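Long-range contacts in terminase, large subunit (Enterobacteria phage P22, PDB 4DKW), which drives viral DNA into empty capsids as an ATP-powered motor and cuts the genome as an endonuclease, this chain being its nuclease domain: residues D30-F34 and D171-A175; W36-H42 and W60-T66; H42-W46 and L56-W60; P82-D88 and S110-A116. All coordinates share one frame; numbering follows the deposited sequence.

Contact 1: D30-F34 and D171-A175; sequences DAQDF and DVLDA. With MG (magnesium ion), chain E.
A magnesium ion is held jointly by Asp33 OD2, at 2.1 Å from the metal, and by Asp171 OD1, at 2.3 Å, the two carboxylates coming from residues far apart in the sequence. This is the catalytic metal site of an RNase H-like nuclease domain: the first aspartate ends the strand 27-33, and the second stands on the opening turn of the helix 171-181. Two waters complete the ligands seen. Water 1, while bound to the metal, also donates to Asp33 OD1, the oxygen that leaves the ion alone, with 2.6 Å between water and OD1. Each carboxylate therefore gives one oxygen to the metal, and the second oxygen of Asp33 orients a metal-bound water.

The strand sends Asp33 CG anti to its own nitrogen (chi1 -175°), which carries the carboxylate out over the start of the helix. There the two carboxylate planes lie only 21° apart. Asp33 OD2 and Asp171 OD1 approach to 3.1 Å, a closeness of two anionic oxygens that the shared cation would pay for. Asp174, almost one turn further along the helix, would add negative charge, but its OD1 is engaged by Arg177 in a salt bridge. Glu153, from helix 148-156, receives the backbone N-H groups of Val172 and Leu173.

Away from the metal, the strand and helix meet through small residues. The short segments run at 135° to each other, 7.2 Å apart at closest, and alanines allow this: Ala31 CB lies 4.3 Å from Ala175 CB.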
# COMPACT_ATOMS: atom_id res chain seq x y z
N ASP A 30 -4.13 2.62 -6.24
CA ASP A 30 -3.20 1.51 -6.15
C ASP A 30 -1.88 2.02 -5.59
O ASP A 30 -1.62 3.23 -5.59
CB ASP A 30 -2.95 0.89 -7.53
CG ASP A 30 -3.95 -0.19 -7.87
OD1 ASP A 30 -5.10 -0.12 -7.39
OD2 ASP A 30 -3.59 -1.12 -8.63
N ALA A 31 -1.05 1.09 -5.13
CA ALA A 31 0.28 1.47 -4.70
C ALA A 31 1.27 0.34 -4.94
O ALA A 31 0.89 -0.84 -5.00
CB ALA A 31 0.27 1.89 -3.24
N GLN A 32 2.54 0.71 -5.07
CA GLN A 32 3.60 -0.22 -5.41
C GLN A 32 4.76 -0.09 -4.43
O GLN A 32 5.15 1.01 -4.05
CB GLN A 32 4.12 0.08 -6.83
CG GLN A 32 5.24 -0.85 -7.33
CD GLN A 32 4.75 -2.26 -7.66
OE1 GLN A 32 3.67 -2.44 -8.23
NE2 GLN A 32 5.55 -3.27 -7.32
N ASP A 33 5.29 -1.23 -3.99
CA ASP A 33 6.60 -1.25 -3.34
C ASP A 33 7.50 -2.03 -4.28
O ASP A 33 7.15 -3.13 -4.70
CB ASP A 33 6.55 -1.91 -1.95
CG ASP A 33 7.89 -1.82 -1.23
OD1 ASP A 33 8.57 -0.77 -1.36
OD2 ASP A 33 8.28 -2.77 -0.53
N PHE A 34 8.64 -1.45 -4.63
CA PHE A 34 9.53 -2.11 -5.57
C PHE A 34 10.37 -3.16 -4.85
O PHE A 34 10.62 -3.05 -3.64
CB PHE A 34 10.43 -1.10 -6.29
CG PHE A 34 9.67 -0.05 -7.03
CD1 PHE A 34 8.88 -0.39 -8.11
CD2 PHE A 34 9.75 1.28 -6.65
CE1 PHE A 34 8.17 0.58 -8.80
CE2 PHE A 34 9.05 2.25 -7.34
CZ PHE A 34 8.26 1.90 -8.42
N ASP A 171 6.58 -5.05 2.90
CA ASP A 171 6.33 -4.59 1.54
C ASP A 171 4.86 -4.21 1.27
O ASP A 171 4.60 -3.14 0.72
CB ASP A 171 6.81 -5.64 0.55
CG ASP A 171 8.19 -6.18 0.92
OD1 ASP A 171 9.19 -5.43 0.79
OD2 ASP A 171 8.25 -7.35 1.36
N VAL A 172 3.93 -5.08 1.64
CA VAL A 172 2.50 -4.78 1.59
C VAL A 172 2.15 -3.61 2.53
O VAL A 172 1.35 -2.73 2.17
CB VAL A 172 1.63 -6.02 1.93
CG1 VAL A 172 0.14 -5.65 2.05
CG2 VAL A 172 1.83 -7.10 0.87
N LEU A 173 2.76 -3.57 3.71
CA LEU A 173 2.54 -2.49 4.66
C LEU A 173 3.00 -1.15 4.08
O LEU A 173 2.28 -0.16 4.13
CB LEU A 173 3.25 -2.78 6.00
CG LEU A 173 2.67 -3.96 6.79
CD1 LEU A 173 3.55 -4.29 7.99
CD2 LEU A 173 1.24 -3.67 7.24
N ASP A 174 4.20 -1.14 3.51
CA ASP A 174 4.71 0.07 2.87
C ASP A 174 3.80 0.55 1.74
O ASP A 174 3.41 1.73 1.70
CB ASP A 174 6.12 -0.16 2.32
CG ASP A 174 7.17 -0.18 3.40
OD1 ASP A 174 6.86 0.18 4.56
OD2 ASP A 174 8.32 -0.54 3.09
N ALA A 175 3.48 -0.35 0.82
CA ALA A 175 2.56 -0.05 -0.27
C ALA A 175 1.24 0.51 0.24
O ALA A 175 0.76 1.53 -0.27
CB ALA A 175 2.32 -1.29 -1.12
MG MG E . 10.13 -3.38 0.24
O HOH W 1 10.84 -1.71 -0.60
O HOH W 2 11.81 -4.47 1.04

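Contact 2: W36-H42 and W60-T66; sequences WNHPQAH and WKKSENT. With SO4 (sulfate ion), chain G.
Trp36 lays the face of its indole on the backbone of Glu64, whose CA sits 3.7 Å from the centroid of the six-membered ring and nearly on its normal, a CH-pi contact. The Glu64 side chain crosses the indole at about a right angle, and the backbones are joined there by Glu64 N, which donates to Trp36 O at 2.8 Å, on a carbonyl lone pair. At the ring's edge comes Thr66 N.

Further in, where the two segments form the antiparallel beta hairpin 40-48/53-62, Gln40 points its amide at the rim of Trp60: Gln40 CD is 3.5 Å from Trp60 CZ3, the planes 70° apart. Gln40 CG stands between its backbone N and carbonyl carbon (chi1 67°), bringing the amide across to the other strand. There water 3 accepts from Gln40 NE2 and Asn65 N and can donate to Lys62 O, while OE1 hydrogen-bonds Tyr104 and Gln32. On the side where Ala41 and Lys61 point, Pro39 lies alongside the extended Lys61 chain, Pro39 CB 3.6 Å from Lys61 CE. Ser63 OG donates to a sulfate ion, probably from the crystallisation liquor.

Lys61 NZ salt-bridges Glu153 and, weakly, pairs with the metal ligand Asp171. Its ammonium would thus offset some negative charge beside the catalytic magnesium.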
# COMPACT_ATOMS: atom_id res chain seq x y z
N TRP A 36 13.18 -6.83 -5.97
CA TRP A 36 13.57 -8.02 -6.73
C TRP A 36 13.94 -9.19 -5.80
O TRP A 36 13.25 -10.22 -5.78
CB TRP A 36 14.71 -7.71 -7.71
CG TRP A 36 15.06 -8.91 -8.52
CD1 TRP A 36 16.06 -9.81 -8.27
CD2 TRP A 36 14.38 -9.38 -9.69
NE1 TRP A 36 16.05 -10.80 -9.23
CE2 TRP A 36 15.03 -10.56 -10.11
CE3 TRP A 36 13.29 -8.91 -10.43
CZ2 TRP A 36 14.62 -11.28 -11.23
CZ3 TRP A 36 12.89 -9.63 -11.55
CH2 TRP A 36 13.55 -10.80 -11.94
N ASN A 37 15.02 -9.03 -5.04
CA ASN A 37 15.40 -10.03 -4.04
C ASN A 37 14.39 -10.05 -2.90
O ASN A 37 14.01 -11.11 -2.41
CB ASN A 37 16.80 -9.76 -3.51
CG ASN A 37 17.87 -9.93 -4.56
OD1 ASN A 37 17.77 -10.80 -5.43
ND2 ASN A 37 18.90 -9.08 -4.50
N HIS A 38 14.00 -8.85 -2.47
CA HIS A 38 12.87 -8.68 -1.56
C HIS A 38 11.60 -8.75 -2.38
O HIS A 38 11.61 -8.47 -3.58
CB HIS A 38 12.95 -7.33 -0.84
CG HIS A 38 14.16 -7.17 0.03
ND1 HIS A 38 15.37 -6.75 -0.46
CD2 HIS A 38 14.33 -7.36 1.36
CE1 HIS A 38 16.25 -6.69 0.53
NE2 HIS A 38 15.64 -7.06 1.65
N PRO A 39 10.48 -9.13 -1.75
CA PRO A 39 9.23 -9.14 -2.52
C PRO A 39 8.84 -7.73 -2.96
O PRO A 39 9.06 -6.77 -2.24
CB PRO A 39 8.20 -9.67 -1.50
CG PRO A 39 9.02 -10.45 -0.52
CD PRO A 39 10.32 -9.71 -0.40
N GLN A 40 8.27 -7.61 -4.15
CA GLN A 40 7.53 -6.40 -4.47
C GLN A 40 6.08 -6.58 -4.02
O GLN A 40 5.61 -7.71 -3.81
CB GLN A 40 7.60 -6.10 -5.97
CG GLN A 40 6.88 -7.10 -6.86
CD GLN A 40 6.88 -6.67 -8.31
OE1 GLN A 40 6.21 -5.71 -8.69
NE2 GLN A 40 7.65 -7.37 -9.14
N ALA A 41 5.37 -5.47 -3.85
CA ALA A 41 3.94 -5.53 -3.56
C ALA A 41 3.16 -4.53 -4.40
O ALA A 41 3.59 -3.39 -4.60
CB ALA A 41 3.68 -5.29 -2.07
N HIS A 42 2.02 -4.96 -4.92
CA HIS A 42 1.07 -4.03 -5.53
C HIS A 42 -0.27 -4.18 -4.82
O HIS A 42 -0.79 -5.30 -4.71
CB HIS A 42 0.91 -4.32 -7.03
CG HIS A 42 0.21 -3.22 -7.77
ND1 HIS A 42 0.88 -2.15 -8.32
CD2 HIS A 42 -1.10 -3.01 -8.02
CE1 HIS A 42 0.01 -1.34 -8.89
NE2 HIS A 42 -1.19 -1.84 -8.73
N TRP A 60 -1.07 -8.13 -3.85
CA TRP A 60 -0.22 -9.08 -4.57
C TRP A 60 1.22 -8.86 -4.11
O TRP A 60 1.71 -7.73 -4.10
CB TRP A 60 -0.36 -8.90 -6.08
CG TRP A 60 0.54 -9.79 -6.91
CD1 TRP A 60 0.32 -11.10 -7.25
CD2 TRP A 60 1.78 -9.42 -7.53
NE1 TRP A 60 1.35 -11.57 -8.03
CE2 TRP A 60 2.26 -10.56 -8.22
CE3 TRP A 60 2.54 -8.24 -7.56
CZ2 TRP A 60 3.47 -10.55 -8.92
CZ3 TRP A 60 3.74 -8.24 -8.26
CH2 TRP A 60 4.19 -9.39 -8.93
N LYS A 61 1.88 -9.94 -3.72
CA LYS A 61 3.24 -9.86 -3.21
C LYS A 61 4.08 -10.99 -3.79
O LYS A 61 3.67 -12.16 -3.73
CB LYS A 61 3.22 -9.96 -1.69
CG LYS A 61 4.58 -9.95 -1.03
CD LYS A 61 4.44 -10.00 0.49
CE LYS A 61 5.80 -10.06 1.16
NZ LYS A 61 5.67 -9.90 2.62
N LYS A 62 5.23 -10.65 -4.37
CA LYS A 62 6.05 -11.66 -5.03
C LYS A 62 7.51 -11.25 -5.22
O LYS A 62 7.80 -10.11 -5.61
CB LYS A 62 5.45 -12.07 -6.38
CG LYS A 62 5.56 -13.57 -6.65
CD LYS A 62 5.14 -13.92 -8.06
CE LYS A 62 5.06 -15.42 -8.24
NZ LYS A 62 6.36 -16.10 -7.99
N SER A 63 8.42 -12.18 -4.95
CA SER A 63 9.85 -11.99 -5.20
C SER A 63 10.21 -12.28 -6.65
O SER A 63 9.55 -13.08 -7.32
CB SER A 63 10.69 -12.89 -4.30
OG SER A 63 10.54 -12.58 -2.92
N GLU A 64 11.27 -11.64 -7.12
CA GLU A 64 11.87 -11.94 -8.42
C GLU A 64 10.88 -11.93 -9.59
O GLU A 64 10.87 -12.84 -10.42
CB GLU A 64 12.63 -13.27 -8.36
CG GLU A 64 13.79 -13.24 -7.39
CD GLU A 64 14.43 -14.60 -7.19
OE1 GLU A 64 13.88 -15.60 -7.70
OE2 GLU A 64 15.49 -14.66 -6.53
N ASN A 65 10.05 -10.89 -9.63
CA ASN A 65 9.18 -10.63 -10.77
C ASN A 65 9.50 -9.27 -11.40
O ASN A 65 9.78 -8.29 -10.70
CB ASN A 65 7.70 -10.69 -10.38
CG ASN A 65 7.11 -12.08 -10.52
OD1 ASN A 65 7.80 -13.09 -10.38
ND2 ASN A 65 5.81 -12.13 -10.82
N THR A 66 9.46 -9.22 -12.72
CA THR A 66 9.66 -7.97 -13.43
C THR A 66 8.37 -7.15 -13.38
O THR A 66 7.35 -7.62 -12.89
CB THR A 66 10.03 -8.22 -14.90
OG1 THR A 66 8.95 -8.88 -15.56
CG2 THR A 66 11.27 -9.09 -14.99
S SO4 G . 6.99 -14.41 -1.46
O1 SO4 G . 6.69 -13.61 -0.27
O2 SO4 G . 5.74 -14.85 -2.08
O3 SO4 G . 7.74 -13.60 -2.41
O4 SO4 G . 7.78 -15.57 -1.08
O HOH W 3 9.26 -9.18 -7.63

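Contact 3: H42-W46 and L56-W60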
# COMPACT_ATOMS: atom_id res chain seq x y z
N HIS A 42 2.02 -4.96 -4.92
CA HIS A 42 1.07 -4.03 -5.53
C HIS A 42 -0.27 -4.18 -4.82
O HIS A 42 -0.79 -5.30 -4.71
CB HIS A 42 0.91 -4.32 -7.03
CG HIS A 42 0.21 -3.22 -7.77
ND1 HIS A 42 0.88 -2.15 -8.32
CD2 HIS A 42 -1.10 -3.01 -8.02
CE1 HIS A 42 0.01 -1.34 -8.89
NE2 HIS A 42 -1.19 -1.84 -8.73
N ILE A 43 -0.82 -3.08 -4.32
CA ILE A 43 -2.06 -3.13 -3.54
C ILE A 43 -3.12 -2.23 -4.13
O ILE A 43 -2.82 -1.35 -4.94
CB ILE A 43 -1.84 -2.74 -2.05
CG1 ILE A 43 -1.38 -1.28 -1.91
CG2 ILE A 43 -0.83 -3.68 -1.39
CD1 ILE A 43 -2.51 -0.20 -1.75
N GLN A 44 -4.36 -2.44 -3.72
CA GLN A 44 -5.44 -1.54 -4.08
C GLN A 44 -6.23 -1.19 -2.83
O GLN A 44 -6.64 -2.07 -2.06
CB GLN A 44 -6.37 -2.13 -5.15
CG GLN A 44 -7.50 -1.19 -5.56
CD GLN A 44 -8.25 -1.67 -6.79
OE1 GLN A 44 -9.36 -2.18 -6.69
NE2 GLN A 44 -7.63 -1.52 -7.96
N LEU A 45 -6.44 0.10 -2.64
CA LEU A 45 -7.12 0.61 -1.48
C LEU A 45 -8.40 1.28 -1.95
O LEU A 45 -8.39 2.01 -2.95
CB LEU A 45 -6.18 1.62 -0.82
CG LEU A 45 -6.39 2.17 0.58
CD1 LEU A 45 -6.40 1.05 1.63
CD2 LEU A 45 -5.27 3.16 0.84
N TRP A 46 -9.50 1.03 -1.26
CA TRP A 46 -10.74 1.74 -1.55
C TRP A 46 -11.01 2.71 -0.42
O TRP A 46 -10.74 2.39 0.74
CB TRP A 46 -11.92 0.78 -1.67
CG TRP A 46 -11.78 -0.23 -2.76
CD1 TRP A 46 -10.84 -0.25 -3.74
CD2 TRP A 46 -12.62 -1.37 -2.98
NE1 TRP A 46 -11.04 -1.33 -4.57
CE2 TRP A 46 -12.13 -2.03 -4.12
CE3 TRP A 46 -13.75 -1.88 -2.33
CZ2 TRP A 46 -12.72 -3.20 -4.61
CZ3 TRP A 46 -14.34 -3.04 -2.82
CH2 TRP A 46 -13.82 -3.68 -3.95
N LEU A 56 -8.55 -2.14 2.32
CA LEU A 56 -7.48 -2.72 1.55
C LEU A 56 -8.11 -3.90 0.81
O LEU A 56 -8.36 -4.94 1.40
CB LEU A 56 -6.34 -3.17 2.46
CG LEU A 56 -5.12 -3.73 1.72
CD1 LEU A 56 -4.55 -2.68 0.77
CD2 LEU A 56 -4.08 -4.16 2.73
N ALA A 57 -8.38 -3.71 -0.48
CA ALA A 57 -9.21 -4.65 -1.24
C ALA A 57 -8.44 -5.68 -2.08
O ALA A 57 -8.94 -6.77 -2.33
CB ALA A 57 -10.19 -3.87 -2.12
N ARG A 58 -7.24 -5.32 -2.53
CA ARG A 58 -6.44 -6.24 -3.34
C ARG A 58 -4.98 -6.17 -2.90
O ARG A 58 -4.47 -5.09 -2.63
CB ARG A 58 -6.53 -5.90 -4.83
CG ARG A 58 -7.93 -5.74 -5.39
CD ARG A 58 -8.56 -7.07 -5.68
NE ARG A 58 -9.79 -6.94 -6.44
CZ ARG A 58 -11.01 -6.87 -5.89
NH1 ARG A 58 -11.16 -6.91 -4.57
NH2 ARG A 58 -12.07 -6.76 -6.68
N VAL A 59 -4.33 -7.33 -2.83
CA VAL A 59 -2.92 -7.43 -2.46
C VAL A 59 -2.22 -8.49 -3.29
O VAL A 59 -2.73 -9.61 -3.44
CB VAL A 59 -2.75 -7.80 -0.97
CG1 VAL A 59 -1.34 -8.29 -0.71
CG2 VAL A 59 -3.08 -6.61 -0.08
N TRP A 60 -1.07 -8.13 -3.85
CA TRP A 60 -0.22 -9.08 -4.57
C TRP A 60 1.22 -8.86 -4.11
O TRP A 60 1.71 -7.73 -4.10
CB TRP A 60 -0.36 -8.90 -6.08
CG TRP A 60 0.54 -9.79 -6.91
CD1 TRP A 60 0.32 -11.10 -7.25
CD2 TRP A 60 1.78 -9.42 -7.53
NE1 TRP A 60 1.35 -11.57 -8.03
CE2 TRP A 60 2.26 -10.56 -8.22
CE3 TRP A 60 2.54 -8.24 -7.56
CZ2 TRP A 60 3.47 -10.55 -8.92
CZ3 TRP A 60 3.74 -8.24 -8.26
CH2 TRP A 60 4.19 -9.39 -8.93
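The middle of the beta hairpin 40-48/53-62 carries a classic beta bulge, in which Ala57 and Arg58 both face Gln44. Gln44 O serves both of their nitrogens: Ala57 N donates at 2.9 Å, while Arg58 N reaches the same oxygen at a weak 3.3 Å. In return Gln44 N donates to Arg58 O at 2.9 Å. The extra residue shifts the pairing by one, so that Leu45 is matched with Leu56 beyond the bulge.

The bulge also swings Ala57 toward the partner strand and against the face of an indole. Ala57 CB lies over the Trp46 ring, 3.3 Å from its CE2, in a CH-pi contact with the five-membered ring. That ring is fixed in rotation by Trp46 NE1, which donates almost straight (173°) to Gln44 OE1 at 2.8 Å, with the acceptor in the indole plane.

Gln44 and Arg58 run side by side and meet at their CB atoms. Arg58 then bends at chi2 (-80°), and this turn brings the guanidinium back so that NH1 can donate to Ala57 O while Trp46 CZ2 lies over one guanidinium face. On the other side of the strands the packing is aliphatic: Leu56 CD1 reaches Ile43 CB at 3.9 Å, the two side chains at about a right angle, and Ile43 CG2 meets Val59 CG2.

This aliphatic side faces the helix 171-181, where Ile43 touches Ala175 and Val59 touches Val172. Helix 67-78 covers Arg58 and Trp60 from the reverse, and strands 27-33 and 141-144 flank the hairpin.

Contact 4: P82-D88 and S110-A116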
# COMPACT_ATOMS: atom_id res chain seq x y z
N PRO A 82 -4.65 4.93 -10.61
CA PRO A 82 -3.40 5.65 -10.31
C PRO A 82 -2.57 4.87 -9.28
O PRO A 82 -3.14 4.29 -8.36
CB PRO A 82 -3.88 6.97 -9.69
CG PRO A 82 -5.32 7.08 -10.08
CD PRO A 82 -5.84 5.70 -10.22
N VAL A 83 -1.25 4.86 -9.45
CA VAL A 83 -0.38 4.09 -8.57
C VAL A 83 0.60 4.96 -7.79
O VAL A 83 1.36 5.73 -8.39
CB VAL A 83 0.43 3.05 -9.37
CG1 VAL A 83 1.36 2.26 -8.45
CG2 VAL A 83 -0.50 2.12 -10.12
N ALA A 84 0.56 4.86 -6.47
CA ALA A 84 1.53 5.54 -5.60
C ALA A 84 2.78 4.67 -5.48
O ALA A 84 2.69 3.45 -5.55
CB ALA A 84 0.92 5.83 -4.22
N TRP A 85 3.94 5.29 -5.33
CA TRP A 85 5.20 4.56 -5.30
C TRP A 85 6.28 5.34 -4.57
O TRP A 85 6.22 6.57 -4.51
CB TRP A 85 5.64 4.23 -6.72
CG TRP A 85 5.61 5.40 -7.63
CD1 TRP A 85 4.56 5.81 -8.39
CD2 TRP A 85 6.68 6.31 -7.88
NE1 TRP A 85 4.91 6.94 -9.11
CE2 TRP A 85 6.21 7.27 -8.81
CE3 TRP A 85 7.98 6.42 -7.41
CZ2 TRP A 85 7.01 8.31 -9.27
CZ3 TRP A 85 8.77 7.45 -7.87
CH2 TRP A 85 8.28 8.38 -8.79
N PRO A 86 7.27 4.64 -3.99
CA PRO A 86 8.26 5.26 -3.11
C PRO A 86 9.51 5.76 -3.82
O PRO A 86 9.60 5.71 -5.05
CB PRO A 86 8.69 4.10 -2.23
CG PRO A 86 8.65 2.94 -3.17
CD PRO A 86 7.42 3.17 -4.00
N HIS A 87 10.45 6.25 -3.01
CA HIS A 87 11.86 6.40 -3.37
C HIS A 87 12.18 7.74 -3.98
O HIS A 87 12.18 7.89 -5.20
CB HIS A 87 12.31 5.29 -4.30
CG HIS A 87 13.58 4.62 -3.89
ND1 HIS A 87 14.26 4.96 -2.74
CD2 HIS A 87 14.29 3.64 -4.48
CE1 HIS A 87 15.34 4.21 -2.65
NE2 HIS A 87 15.39 3.40 -3.69
N ASP A 88 12.51 8.69 -3.13
CA ASP A 88 13.09 9.94 -3.61
C ASP A 88 14.61 9.83 -3.86
O ASP A 88 15.39 10.64 -3.36
CB ASP A 88 12.74 11.14 -2.71
CG ASP A 88 13.15 10.93 -1.26
OD1 ASP A 88 13.96 10.01 -0.99
OD2 ASP A 88 12.67 11.68 -0.39
N SER A 110 -0.68 2.80 -14.42
CA SER A 110 -0.89 4.25 -14.38
C SER A 110 -0.14 4.86 -13.19
O SER A 110 -0.73 5.27 -12.19
CB SER A 110 -2.38 4.56 -14.31
OG SER A 110 -3.07 3.90 -15.36
N MET A 111 1.18 4.91 -13.32
CA MET A 111 2.04 5.41 -12.27
C MET A 111 1.85 6.92 -12.10
O MET A 111 1.84 7.65 -13.07
CB MET A 111 3.48 5.04 -12.61
CG MET A 111 3.66 3.53 -12.70
SD MET A 111 3.87 2.89 -11.05
CE MET A 111 3.38 1.19 -11.11
N LEU A 112 1.67 7.36 -10.85
CA LEU A 112 1.55 8.78 -10.55
C LEU A 112 2.88 9.51 -10.85
O LEU A 112 3.96 8.92 -10.72
CB LEU A 112 1.10 9.00 -9.10
CG LEU A 112 -0.39 8.76 -8.84
CD1 LEU A 112 -0.71 8.65 -7.35
CD2 LEU A 112 -1.22 9.87 -9.47
N PRO A 113 2.81 10.79 -11.25
CA PRO A 113 4.01 11.53 -11.66
C PRO A 113 5.08 11.66 -10.59
O PRO A 113 6.27 11.64 -10.92
CB PRO A 113 3.46 12.91 -12.05
CG PRO A 113 2.09 12.99 -11.42
CD PRO A 113 1.58 11.59 -11.42
N ASP A 114 4.67 11.79 -9.33
CA ASP A 114 5.62 12.01 -8.23
C ASP A 114 5.56 10.91 -7.15
O ASP A 114 4.54 10.23 -6.99
CB ASP A 114 5.39 13.39 -7.60
CG ASP A 114 5.48 14.51 -8.62
OD1 ASP A 114 6.62 14.82 -9.07
OD2 ASP A 114 4.43 15.10 -8.97
N HIS A 115 6.66 10.75 -6.41
CA HIS A 115 6.74 9.74 -5.35
C HIS A 115 5.76 10.02 -4.23
O HIS A 115 5.24 11.13 -4.13
CB HIS A 115 8.18 9.64 -4.79
CG HIS A 115 8.57 10.82 -3.91
ND1 HIS A 115 8.56 12.09 -4.36
CD2 HIS A 115 8.96 10.84 -2.63
CE1 HIS A 115 8.95 12.90 -3.39
NE2 HIS A 115 9.18 12.18 -2.32
N ALA A 116 5.49 9.02 -3.41
CA ALA A 116 4.44 9.13 -2.41
C ALA A 116 4.81 10.10 -1.32
O ALA A 116 5.82 9.93 -0.63
CB ALA A 116 4.13 7.75 -1.81
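Trp85 NE1 donates to Leu112 O at 2.7 Å, with the acceptor lying in the indole plane, and the same residue's backbone oxygen takes Ala116 N at 2.8 Å. Trp85 is thus tied at both ends of the loop that curves round its ring between Leu112 and Ala116. Two backbone bonds precede these: Val83 N gives to Ser110 O, and Val83 O receives Leu112 N at 3.0 Å. They mark the parallel pairing of Val83 with Met111, where a beta-alpha-beta unit, strand 82-84, helix 97-107 and strand 110-111, brings its second strand beside the first.

The indole stands where it does because Trp85 CG sits between the backbone N and the carbonyl carbon (chi1 49°), setting the ring inside the curve of residues 112-115. One face receives His115, whose CA is 3.9 Å from the centroid of the six-membered ring in a CH-pi contact. Met111 SD approaches obliquely, 4.0 Å from Trp85 CD1, as a Met-aromatic contact. The methyl beyond that sulfur packs on Val83, with CE 3.5 Å from Val83 CG1. At the start of the strand, Pro82 CB meets Leu112 CD2 at 3.9 Å.

Helix 97-107 adds Glu98 and Lys101 beside Trp85, while Tyr178 of the helix 171-181 touches Ala84, Pro86 and Ala116. Chemically, the polar work falls largely to main-chain groups, and the one side-chain donor across the contact is the indole N-H. A loop with little regular strand pairing is therefore held by a tryptophan that bonds through its nitrogen and packs through its ring.

Overall arrangement
Following the chain from the N terminus, the first segment reached is on strand 27-33, which opens the longest loop; contact 1 closes it only when helix 171-181 arrives, and the other three contacts all lie inside it. Strand 40-48 follows directly and folds back on strand 53-62. Contact 3 ties the middle of that hairpin and is nested within contact 2, which ties its metal-side end; the two share His42 and Trp60. Contact 4 then follows in series, closing a beta-alpha-beta unit. His42 hydrogen-bonds to Asp30 and Gln32 and packs on Val83, while strand 27-33 lies between strands 40-48 and 82-84, joining hairpin, metal site and unit in one mixed sheet.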